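PDB 3MVG: ribosome inactivating type 1 protein from Iris hollandica, which is a single-chain plant protein of the ribosome-inactivating family, which is named for putting ribosomes out of action. Local coordinates for residues A[6-11]-A[126-130]; A[163-167]-A[241-246]; A[16-20]-A[158-162]; A[23-29]-A[66-71]. All blocks are in the same frame, centred on the assembly; numbering follows the deposited sequence. Where two conformers were deposited one is given.

Contact 1 of 4, residues A[6-11]-A[126-130]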
# COMPACT_ATOMS: atom_id res chain seq x y z
N PHE A 6 12.65 14.46 -5.31
CA PHE A 6 11.20 14.49 -5.09
C PHE A 6 10.78 15.94 -4.85
O PHE A 6 11.43 16.66 -4.09
CB PHE A 6 10.79 13.63 -3.89
CG PHE A 6 9.32 13.69 -3.59
CD1 PHE A 6 8.84 14.48 -2.55
CD2 PHE A 6 8.40 13.00 -4.38
CE1 PHE A 6 7.48 14.56 -2.29
CE2 PHE A 6 7.03 13.08 -4.11
CZ PHE A 6 6.58 13.86 -3.06
N ARG A 7 9.70 16.35 -5.50
CA ARG A 7 9.14 17.70 -5.33
C ARG A 7 7.71 17.61 -4.84
O ARG A 7 6.92 16.84 -5.37
CB ARG A 7 9.16 18.48 -6.64
CG ARG A 7 10.48 18.40 -7.35
CD ARG A 7 10.77 19.66 -8.12
NE ARG A 7 12.04 19.54 -8.83
CZ ARG A 7 12.71 20.56 -9.34
NH1 ARG A 7 12.22 21.79 -9.23
NH2 ARG A 7 13.86 20.35 -9.97
N VAL A 8 7.37 18.42 -3.84
CA VAL A 8 6.00 18.37 -3.33
C VAL A 8 4.94 18.89 -4.32
O VAL A 8 3.83 18.37 -4.34
CB VAL A 8 5.82 19.07 -1.95
CG1 VAL A 8 6.61 18.33 -0.87
CG2 VAL A 8 6.21 20.54 -1.99
N THR A 9 5.32 19.86 -5.14
CA THR A 9 4.40 20.46 -6.11
C THR A 9 3.85 19.41 -7.08
O THR A 9 4.61 18.70 -7.73
CB THR A 9 5.09 21.61 -6.88
OG1 THR A 9 5.37 22.68 -5.96
CG2 THR A 9 4.21 22.13 -8.03
N GLY A 10 2.53 19.30 -7.13
CA GLY A 10 1.88 18.36 -8.03
C GLY A 10 1.91 16.91 -7.59
O GLY A 10 1.60 16.02 -8.38
N THR A 11 2.26 16.65 -6.33
CA THR A 11 2.36 15.27 -5.83
C THR A 11 1.07 14.49 -6.00
O THR A 11 -0.02 14.95 -5.63
CB THR A 11 2.79 15.23 -4.35
OG1 THR A 11 4.14 15.70 -4.25
CG2 THR A 11 2.74 13.81 -3.78
N ILE A 126 1.98 15.29 3.00
CA ILE A 126 2.71 16.13 2.05
C ILE A 126 2.92 17.55 2.58
O ILE A 126 3.99 18.12 2.38
CB ILE A 126 2.09 16.05 0.63
CG1 ILE A 126 2.10 14.59 0.12
CG2 ILE A 126 2.77 17.01 -0.36
CD1 ILE A 126 3.47 13.90 0.12
N ASN A 127 1.94 18.12 3.27
CA ASN A 127 2.17 19.44 3.86
C ASN A 127 3.25 19.43 4.95
O ASN A 127 4.13 20.27 4.92
CB ASN A 127 0.87 20.10 4.32
CG ASN A 127 0.10 20.74 3.17
OD1 ASN A 127 0.64 21.56 2.43
ND2 ASN A 127 -1.17 20.36 3.03
N PRO A 128 3.21 18.45 5.88
CA PRO A 128 4.34 18.34 6.83
C PRO A 128 5.68 18.13 6.14
O PRO A 128 6.68 18.69 6.58
CB PRO A 128 3.95 17.14 7.70
CG PRO A 128 2.46 17.21 7.72
CD PRO A 128 2.06 17.65 6.34
N LEU A 129 5.69 17.36 5.06
CA LEU A 129 6.91 17.12 4.29
C LEU A 129 7.46 18.45 3.74
O LEU A 129 8.64 18.76 3.89
CB LEU A 129 6.64 16.12 3.17
CG LEU A 129 7.80 15.27 2.65
CD1 LEU A 129 7.30 14.14 1.76
CD2 LEU A 129 8.81 16.12 1.90
N ALA A 130 6.59 19.23 3.10
CA ALA A 130 6.97 20.55 2.57
C ALA A 130 7.46 21.48 3.68
O ALA A 130 8.49 22.14 3.52
CB ALA A 130 5.80 21.18 1.83

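Contact 2 of 4, residues A[163-167]-A[241-246]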
# COMPACT_ATOMS: atom_id res chain seq x y z
N ALA A 163 10.66 3.93 2.66
CA ALA A 163 11.52 3.09 1.80
C ALA A 163 11.65 1.68 2.42
O ALA A 163 11.59 0.68 1.71
CB ALA A 163 12.90 3.71 1.63
N ARG A 164 11.81 1.61 3.74
CA ARG A 164 11.97 0.33 4.45
C ARG A 164 10.68 -0.47 4.50
O ARG A 164 10.72 -1.71 4.45
CB ARG A 164 12.46 0.57 5.87
CG ARG A 164 13.89 1.06 5.97
CD ARG A 164 14.15 1.43 7.41
NE ARG A 164 15.53 1.82 7.67
CZ ARG A 164 15.97 2.22 8.86
NH1 ARG A 164 15.14 2.31 9.88
NH2 ARG A 164 17.24 2.53 9.01
N PHE A 165 9.54 0.21 4.63
CA PHE A 165 8.25 -0.46 4.85
C PHE A 165 7.16 0.07 3.95
O PHE A 165 6.68 1.21 4.13
CB PHE A 165 7.77 -0.30 6.29
CG PHE A 165 8.62 -0.99 7.30
CD1 PHE A 165 8.50 -2.37 7.50
CD2 PHE A 165 9.51 -0.28 8.08
CE1 PHE A 165 9.28 -3.02 8.46
CE2 PHE A 165 10.28 -0.93 9.04
CZ PHE A 165 10.16 -2.29 9.23
N ARG A 166 6.71 -0.76 3.02
CA ARG A 166 5.59 -0.39 2.16
C ARG A 166 4.30 -0.18 2.95
O ARG A 166 3.41 0.53 2.49
CB ARG A 166 5.40 -1.41 1.04
CG ARG A 166 6.57 -1.42 0.08
CD ARG A 166 6.53 -2.60 -0.86
NE ARG A 166 7.75 -2.69 -1.66
CZ ARG A 166 7.98 -2.01 -2.79
NH1 ARG A 166 7.05 -1.21 -3.31
NH2 ARG A 166 9.16 -2.15 -3.38
N ALA A 167 4.20 -0.78 4.14
CA ALA A 167 3.02 -0.54 4.98
C ALA A 167 2.95 0.91 5.42
O ALA A 167 1.86 1.47 5.57
CB ALA A 167 3.01 -1.46 6.18
N PHE A 241 2.50 -8.54 4.86
CA PHE A 241 1.79 -7.81 5.90
C PHE A 241 2.55 -6.55 6.32
O PHE A 241 1.98 -5.47 6.37
CB PHE A 241 1.53 -8.73 7.10
CG PHE A 241 0.83 -8.07 8.25
CD1 PHE A 241 -0.56 -8.05 8.32
CD2 PHE A 241 1.55 -7.48 9.28
CE1 PHE A 241 -1.21 -7.44 9.39
CE2 PHE A 241 0.91 -6.87 10.35
CZ PHE A 241 -0.47 -6.85 10.41
N CYS A 242 3.83 -6.70 6.64
CA CYS A 242 4.64 -5.56 7.06
C CYS A 242 5.06 -4.69 5.89
O CYS A 242 5.45 -3.53 6.07
CB CYS A 242 5.89 -6.02 7.80
SG CYS A 242 5.60 -7.05 9.25
N GLY A 243 5.03 -5.25 4.69
CA GLY A 243 5.58 -4.55 3.53
C GLY A 243 7.08 -4.32 3.66
O GLY A 243 7.62 -3.35 3.15
N LEU A 244 7.77 -5.23 4.36
CA LEU A 244 9.22 -5.11 4.50
C LEU A 244 9.84 -5.06 3.11
O LEU A 244 9.64 -5.97 2.30
CB LEU A 244 9.77 -6.28 5.32
CG LEU A 244 11.28 -6.30 5.55
CD1 LEU A 244 11.73 -5.09 6.36
CD2 LEU A 244 11.64 -7.60 6.27
N ALA A 245 10.60 -3.99 2.83
CA ALA A 245 10.94 -3.65 1.45
C ALA A 245 12.42 -3.47 1.19
O ALA A 245 12.84 -3.35 0.05
CB ALA A 245 10.17 -2.40 1.00
N LEU A 246 13.19 -3.40 2.27
CA LEU A 246 14.66 -3.34 2.24
C LEU A 246 15.15 -4.11 3.45
O LEU A 246 14.53 -4.02 4.51
CB LEU A 246 15.17 -1.91 2.35
CG LEU A 246 14.78 -0.90 1.27
CD1 LEU A 246 15.20 0.50 1.68
CD2 LEU A 246 15.40 -1.28 -0.06
O HOH W 1 11.03 -3.91 -2.04

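Contact 3 of 4, residues A[16-20]-A[158-162]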
# COMPACT_ATOMS: atom_id res chain seq x y z
N TYR A 16 4.71 9.94 -5.68
CA TYR A 16 5.36 9.64 -4.40
C TYR A 16 5.86 8.19 -4.41
O TYR A 16 7.00 7.92 -4.04
CB TYR A 16 4.40 9.91 -3.24
CG TYR A 16 5.02 9.61 -1.90
CD1 TYR A 16 6.03 10.41 -1.38
CD2 TYR A 16 4.62 8.50 -1.17
CE1 TYR A 16 6.61 10.12 -0.14
CE2 TYR A 16 5.18 8.20 0.07
CZ TYR A 16 6.17 9.02 0.57
OH TYR A 16 6.72 8.70 1.80
N SER A 17 5.03 7.27 -4.86
CA SER A 17 5.44 5.87 -4.93
C SER A 17 6.57 5.64 -5.93
O SER A 17 7.47 4.83 -5.67
CB SER A 17 4.24 4.99 -5.26
OG SER A 17 3.36 4.97 -4.17
N ASP A 18 6.55 6.34 -7.06
CA ASP A 18 7.64 6.24 -8.03
C ASP A 18 8.95 6.72 -7.42
O ASP A 18 10.00 6.10 -7.63
CB ASP A 18 7.32 7.05 -9.30
CG ASP A 18 6.33 6.35 -10.23
OD1 ASP A 18 6.01 5.16 -10.02
OD2 ASP A 18 5.87 6.99 -11.19
N PHE A 19 8.90 7.83 -6.70
CA PHE A 19 10.06 8.34 -5.98
C PHE A 19 10.65 7.27 -5.04
O PHE A 19 11.83 6.97 -5.10
CB PHE A 19 9.69 9.62 -5.23
CG PHE A 19 10.58 9.94 -4.05
CD1 PHE A 19 11.95 10.16 -4.23
CD2 PHE A 19 10.06 10.03 -2.78
CE1 PHE A 19 12.78 10.45 -3.14
CE2 PHE A 19 10.88 10.33 -1.69
CZ PHE A 19 12.24 10.54 -1.87
N LEU A 20 9.81 6.69 -4.21
CA LEU A 20 10.29 5.70 -3.25
C LEU A 20 10.85 4.47 -3.95
O LEU A 20 11.83 3.90 -3.48
CB LEU A 20 9.19 5.29 -2.28
CG LEU A 20 8.73 6.37 -1.30
CD1 LEU A 20 7.67 5.78 -0.41
CD2 LEU A 20 9.88 6.90 -0.45
N LEU A 158 9.20 9.87 6.28
CA LEU A 158 8.61 9.92 4.94
C LEU A 158 9.56 9.55 3.82
O LEU A 158 9.13 9.41 2.67
CB LEU A 158 7.95 11.29 4.69
CG LEU A 158 6.79 11.59 5.63
CD1 LEU A 158 6.29 13.00 5.39
CD2 LEU A 158 5.67 10.60 5.42
N VAL A 159 10.84 9.36 4.15
CA VAL A 159 11.84 8.93 3.17
C VAL A 159 12.42 7.58 3.56
O VAL A 159 12.23 6.60 2.85
CB VAL A 159 12.94 10.01 2.98
CG1 VAL A 159 14.03 9.50 2.06
CG2 VAL A 159 12.34 11.30 2.42
N SER A 160 13.11 7.51 4.71
CA SER A 160 13.76 6.25 5.13
C SER A 160 12.76 5.18 5.55
O SER A 160 12.87 4.02 5.14
CB SER A 160 14.73 6.51 6.28
OG SER A 160 15.76 7.40 5.90
N GLU A 161 11.79 5.53 6.39
CA GLU A 161 10.90 4.51 6.93
C GLU A 161 9.93 3.96 5.89
O GLU A 161 9.63 2.78 5.89
CB GLU A 161 10.14 4.99 8.17
CG GLU A 161 11.02 5.43 9.35
CD GLU A 161 11.77 4.31 10.05
OE1 GLU A 161 11.73 3.14 9.60
OE2 GLU A 161 12.42 4.62 11.07
N THR A 162 9.43 4.84 5.02
CA THR A 162 8.60 4.40 3.90
C THR A 162 9.39 3.58 2.87
O THR A 162 8.86 2.65 2.28
CB THR A 162 7.93 5.59 3.23
OG1 THR A 162 8.94 6.54 2.92
CG2 THR A 162 6.88 6.24 4.14

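Contact 4 of 4, residues A[23-29]-A[66-71]. With SO4 (sulfate ion), chain C.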
# COMPACT_ATOMS: atom_id res chain seq x y z
N LEU A 23 14.19 5.28 -5.25
CA LEU A 23 15.05 5.33 -4.09
C LEU A 23 15.49 3.93 -3.64
O LEU A 23 16.68 3.67 -3.44
CB LEU A 23 14.34 6.10 -2.97
CG LEU A 23 15.07 6.18 -1.64
CD1 LEU A 23 16.41 6.87 -1.76
CD2 LEU A 23 14.20 6.90 -0.64
N ARG A 24 14.54 3.01 -3.52
CA ARG A 24 14.86 1.63 -3.13
C ARG A 24 15.84 1.01 -4.13
O ARG A 24 16.76 0.30 -3.73
CB ARG A 24 13.60 0.77 -3.05
CG ARG A 24 12.65 1.14 -1.93
CD ARG A 24 11.54 0.10 -1.78
NE ARG A 24 10.50 0.64 -0.91
CZ ARG A 24 9.39 1.24 -1.32
NH1 ARG A 24 9.10 1.32 -2.62
NH2 ARG A 24 8.56 1.76 -0.43
N ASN A 25 15.63 1.26 -5.41
CA ASN A 25 16.48 0.68 -6.45
C ASN A 25 17.93 1.15 -6.36
O ASN A 25 18.86 0.38 -6.63
CB ASN A 25 15.91 0.97 -7.84
CG ASN A 25 14.61 0.23 -8.11
OD1 ASN A 25 14.24 -0.69 -7.40
ND2 ASN A 25 13.92 0.64 -9.16
N ARG A 26 18.13 2.40 -5.95
CA ARG A 26 19.48 2.94 -5.77
C ARG A 26 20.11 2.56 -4.43
O ARG A 26 21.32 2.40 -4.33
CB ARG A 26 19.49 4.46 -5.93
CG ARG A 26 18.97 5.00 -7.28
CD ARG A 26 19.90 4.73 -8.48
NE ARG A 26 19.89 3.33 -8.90
CZ ARG A 26 18.91 2.75 -9.58
NH1 ARG A 26 17.83 3.45 -9.94
NH2 ARG A 26 19.00 1.47 -9.91
N LEU A 27 19.29 2.43 -3.38
CA LEU A 27 19.77 1.98 -2.08
C LEU A 27 20.24 0.54 -2.13
O LEU A 27 21.29 0.20 -1.59
CB LEU A 27 18.67 2.12 -1.02
CG LEU A 27 18.33 3.55 -0.60
CD1 LEU A 27 17.03 3.52 0.17
CD2 LEU A 27 19.44 4.14 0.25
N SER A 28 19.46 -0.30 -2.79
CA SER A 28 19.69 -1.73 -2.88
C SER A 28 21.08 -2.08 -3.39
O SER A 28 21.63 -1.41 -4.25
CB SER A 28 18.66 -2.31 -3.83
OG SER A 28 18.89 -3.69 -4.02
N SER A 29 21.63 -3.17 -2.85
CA SER A 29 22.86 -3.76 -3.37
C SER A 29 22.63 -4.56 -4.64
O SER A 29 23.59 -5.01 -5.25
CB SER A 29 23.48 -4.70 -2.33
OG SER A 29 22.75 -5.92 -2.26
N LEU A 66 21.85 9.94 2.61
CA LEU A 66 21.54 8.64 3.18
C LEU A 66 22.75 7.73 3.10
O LEU A 66 23.57 7.83 2.19
CB LEU A 66 20.35 7.99 2.47
CG LEU A 66 18.97 8.44 2.95
CD1 LEU A 66 18.74 9.93 2.71
CD2 LEU A 66 17.88 7.61 2.28
N ASN A 67 22.87 6.86 4.10
CA ASN A 67 23.80 5.76 4.06
C ASN A 67 23.05 4.59 3.42
O ASN A 67 22.02 4.16 3.93
CB ASN A 67 24.25 5.42 5.48
CG ASN A 67 25.26 4.29 5.54
OD1 ASN A 67 25.62 3.69 4.53
ND2 ASN A 67 25.72 4.00 6.75
N ARG A 68 23.53 4.10 2.29
CA ARG A 68 22.88 2.98 1.61
C ARG A 68 22.84 1.71 2.47
O ARG A 68 21.96 0.88 2.30
CB ARG A 68 23.56 2.67 0.28
CG ARG A 68 23.41 3.76 -0.79
CD ARG A 68 24.23 3.46 -2.06
NE ARG A 68 23.78 2.23 -2.71
CZ ARG A 68 24.56 1.20 -3.04
NH1 ARG A 68 25.87 1.21 -2.82
NH2 ARG A 68 24.01 0.14 -3.62
N VAL A 69 23.80 1.57 3.38
CA VAL A 69 23.86 0.39 4.26
C VAL A 69 22.59 0.24 5.10
O VAL A 69 22.11 -0.87 5.33
CB VAL A 69 25.14 0.43 5.16
CG1 VAL A 69 25.20 -0.76 6.12
CG2 VAL A 69 26.39 0.45 4.29
N ASN A 70 22.03 1.35 5.56
CA ASN A 70 20.86 1.27 6.42
C ASN A 70 19.68 2.12 5.96
O ASN A 70 18.65 2.19 6.64
CB ASN A 70 21.22 1.55 7.89
CG ASN A 70 21.68 2.97 8.13
OD1 ASN A 70 21.77 3.78 7.20
ND2 ASN A 70 21.96 3.29 9.39
N ALA A 71 19.82 2.75 4.80
CA ALA A 71 18.79 3.63 4.21
C ALA A 71 18.44 4.83 5.09
O ALA A 71 17.37 5.42 4.93
CB ALA A 71 17.53 2.83 3.85
S SO4 C . 27.01 -2.41 -3.67
O1 SO4 C . 27.68 -1.19 -3.45
O2 SO4 C . 26.85 -3.29 -2.57
O3 SO4 C . 25.70 -2.17 -4.06
O4 SO4 C . 27.73 -3.03 -4.77

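Contact 1 of 4, residues A[6-11]-A[126-130]
Val8 is the bump here, and the first turn of the helix that starts at Ile126 supplies the hollow. The valine points at three helix residues at once: its CB lies 4.0 Å from Ile126 CG2, its CG1 4.2 Å from Leu129 CD2 and its CG2 3.9 Å from Ala130 CB. Ala130 keeps that side shallow, so the backbones come closest here, with 6.4 Å between the CA atoms of Val8 and Ala130. In the other direction Ile126 is the projecting residue. Its CD1 sits 4.4 Å from Phe6 CZ and 4.0 Å from Thr11 CG2, so the isoleucine tip rests over the seam where ring and methyl meet. Leu129 meets the same ring, CD1 to Phe6 CE1 at 4.1 Å.

The type II beta turn from Val8 to Thr11 folds the chain back, so that Thr11 faces the helix along with Val8, next to Phe6 of the strand. Val8 O accepts from Thr11 N at 3.1 Å and from Thr11 OG1 at 2.7 Å, and Gly10 takes the positive phi. Trp57 packs against Val8, Ile126 and Ala130, extending the apolar cluster beyond the pair. Between the end of strand 3-7 with its following turn and the start of helix 126-138 the contact is purely apolar: the threonine hydroxyl bonds within its own turn, and the fit rests on burial and shape.

Contact 2 of 4, residues A[163-167]-A[241-246]
Around Phe165 the backbone leaves helical geometry for one residue, between helix 146-164 and helix 166-173, and there it forms a single beta bridge with Leu244, CA to CA 4.8 Å. Two hydrogen bonds flank the bridge: Ala245 N to Arg164 O at 2.8 Å and Arg166 N to Gly243 O at 2.7 Å. Phe165 CA adds a CH...O contact of 3.4 Å to Gly243 O. Gly243 has positive phi, and a CB there would run into Arg166 CB and Ala167 N.

Among the side chains, Phe165 CE1 packs 3.8 Å from Leu244 CD1, and Ala163 CB lies 3.9 Å from Leu246 CD1. Arg166 passes Ala245, NE to CB 3.6 Å; its NH2 donates to a water, which donates on to Ala245 O, and NH2 also binds Gln21. The kink between the helices thus holds the loop that follows helix 235-240, with helix 201-210 packing on Phe165 and Leu244, and helix 13-27 on Ala163, Ala245 and Leu246.

Contact 3 of 4, residues A[16-20]-A[158-162]
Tyr16 reaches out from its helix with its ring edge toward Leu158, and its hydroxyl donates to the backbone O of that residue, OH to O 2.7 Å. The carbonyl lies near the plane of the ring, so the tyrosine meets the other helix end-on; its OH also comes within 4.1 Å of Leu158 CB.

One turn further along, Leu20 points across as well. Its CD2 is 3.5 Å from Thr162 OG1 and 4.1 Å from each of the two carbonyl oxygens, Leu158 O and Val159 O. Phe19 makes a lighter contact, turning its edge to Val159, CZ to CG2 at 4.4 Å. These three side chains span a wide gap: the short helix axes stay 11.1 Å apart at their closest and cross at -68°, and the nearest CA atoms, those of Leu20 and Val159, are 7.4 Å apart.

Helix 146-164 carries a wider, pi-type turn at 158-161. Val172 of helix 166-173 touches both Tyr16 and Leu158, while Phe6 meets the Phe19 ring, so this crossing of two long helices is buried deep in the ribosome-inactivating protein fold. Chemically the contact is mixed. Phe19 against Val159 is the apolar pair, while the methyl end of Leu20 lies over the oxygens of Leu158, Val159 and Thr162. The Tyr16 bond makes use of a backbone carbonyl at the widened turn, so that the buried phenol has a polar partner.

Contact 4 of 4, residues A[23-29]-A[66-71]
Arg68 does most of the polar work. Its NE donates to Arg26 O at 3.0 Å and its NH2 to Ser28 O at 2.9 Å, so the guanidinium takes up carbonyls at the C-terminal end of helix 13-27, where Ser28 is the first residue to leave helical geometry. The remaining donor directions are used too: NH2 also reaches SO4 O3 at 2.9 Å and NH1 reaches SO4 O1 at 3.1 Å, the sulfate probably coming from the crystallisation liquor, while NH1 has Gln47 O as a further acceptor.

The opposing segment is the end of strand 61-67 and the turn leading to its antiparallel neighbour in the mixed sheet, strand 72-78, so helix end and strand turn are tied together. Within that turn Asn67 OD1 accepts from Val69 N at 3.0 Å, an Asx turn, and Asn67 O accepts from Asn70 N at 3.2 Å. Beneath the polar layer lies Leu27, with CD1 3.8 Å from Ala71 CB and CD2 4.3 Å from Leu66 CD2; Leu23 CD1 is 4.4 Å from that same Leu66 CD2.

How the contacts relate
Helix 13-27 joins contacts 3 and 4 and helix 146-164 contacts 3 and 2, which puts contact 3 in the middle, its centre about 12 Å from those of contacts 1 and 4 and about 10 Å from that of contact 2. The centres of contacts 1 and 2 are about 21 Å apart, without touch. Contacts 1 and 4 both reach the mixed sheet. Along the chain, contact 4 is nested within contacts 1 and 3, those two cross, and contact 2 opens last. Arg24 ties three together, donating to Thr162 O and Ala163 O. Contact 3 also touches contact 1, Phe19 on Phe6 and Leu158 on Leu129, so sheet edge, both helices and the loop after helix 235-240 pack as one body.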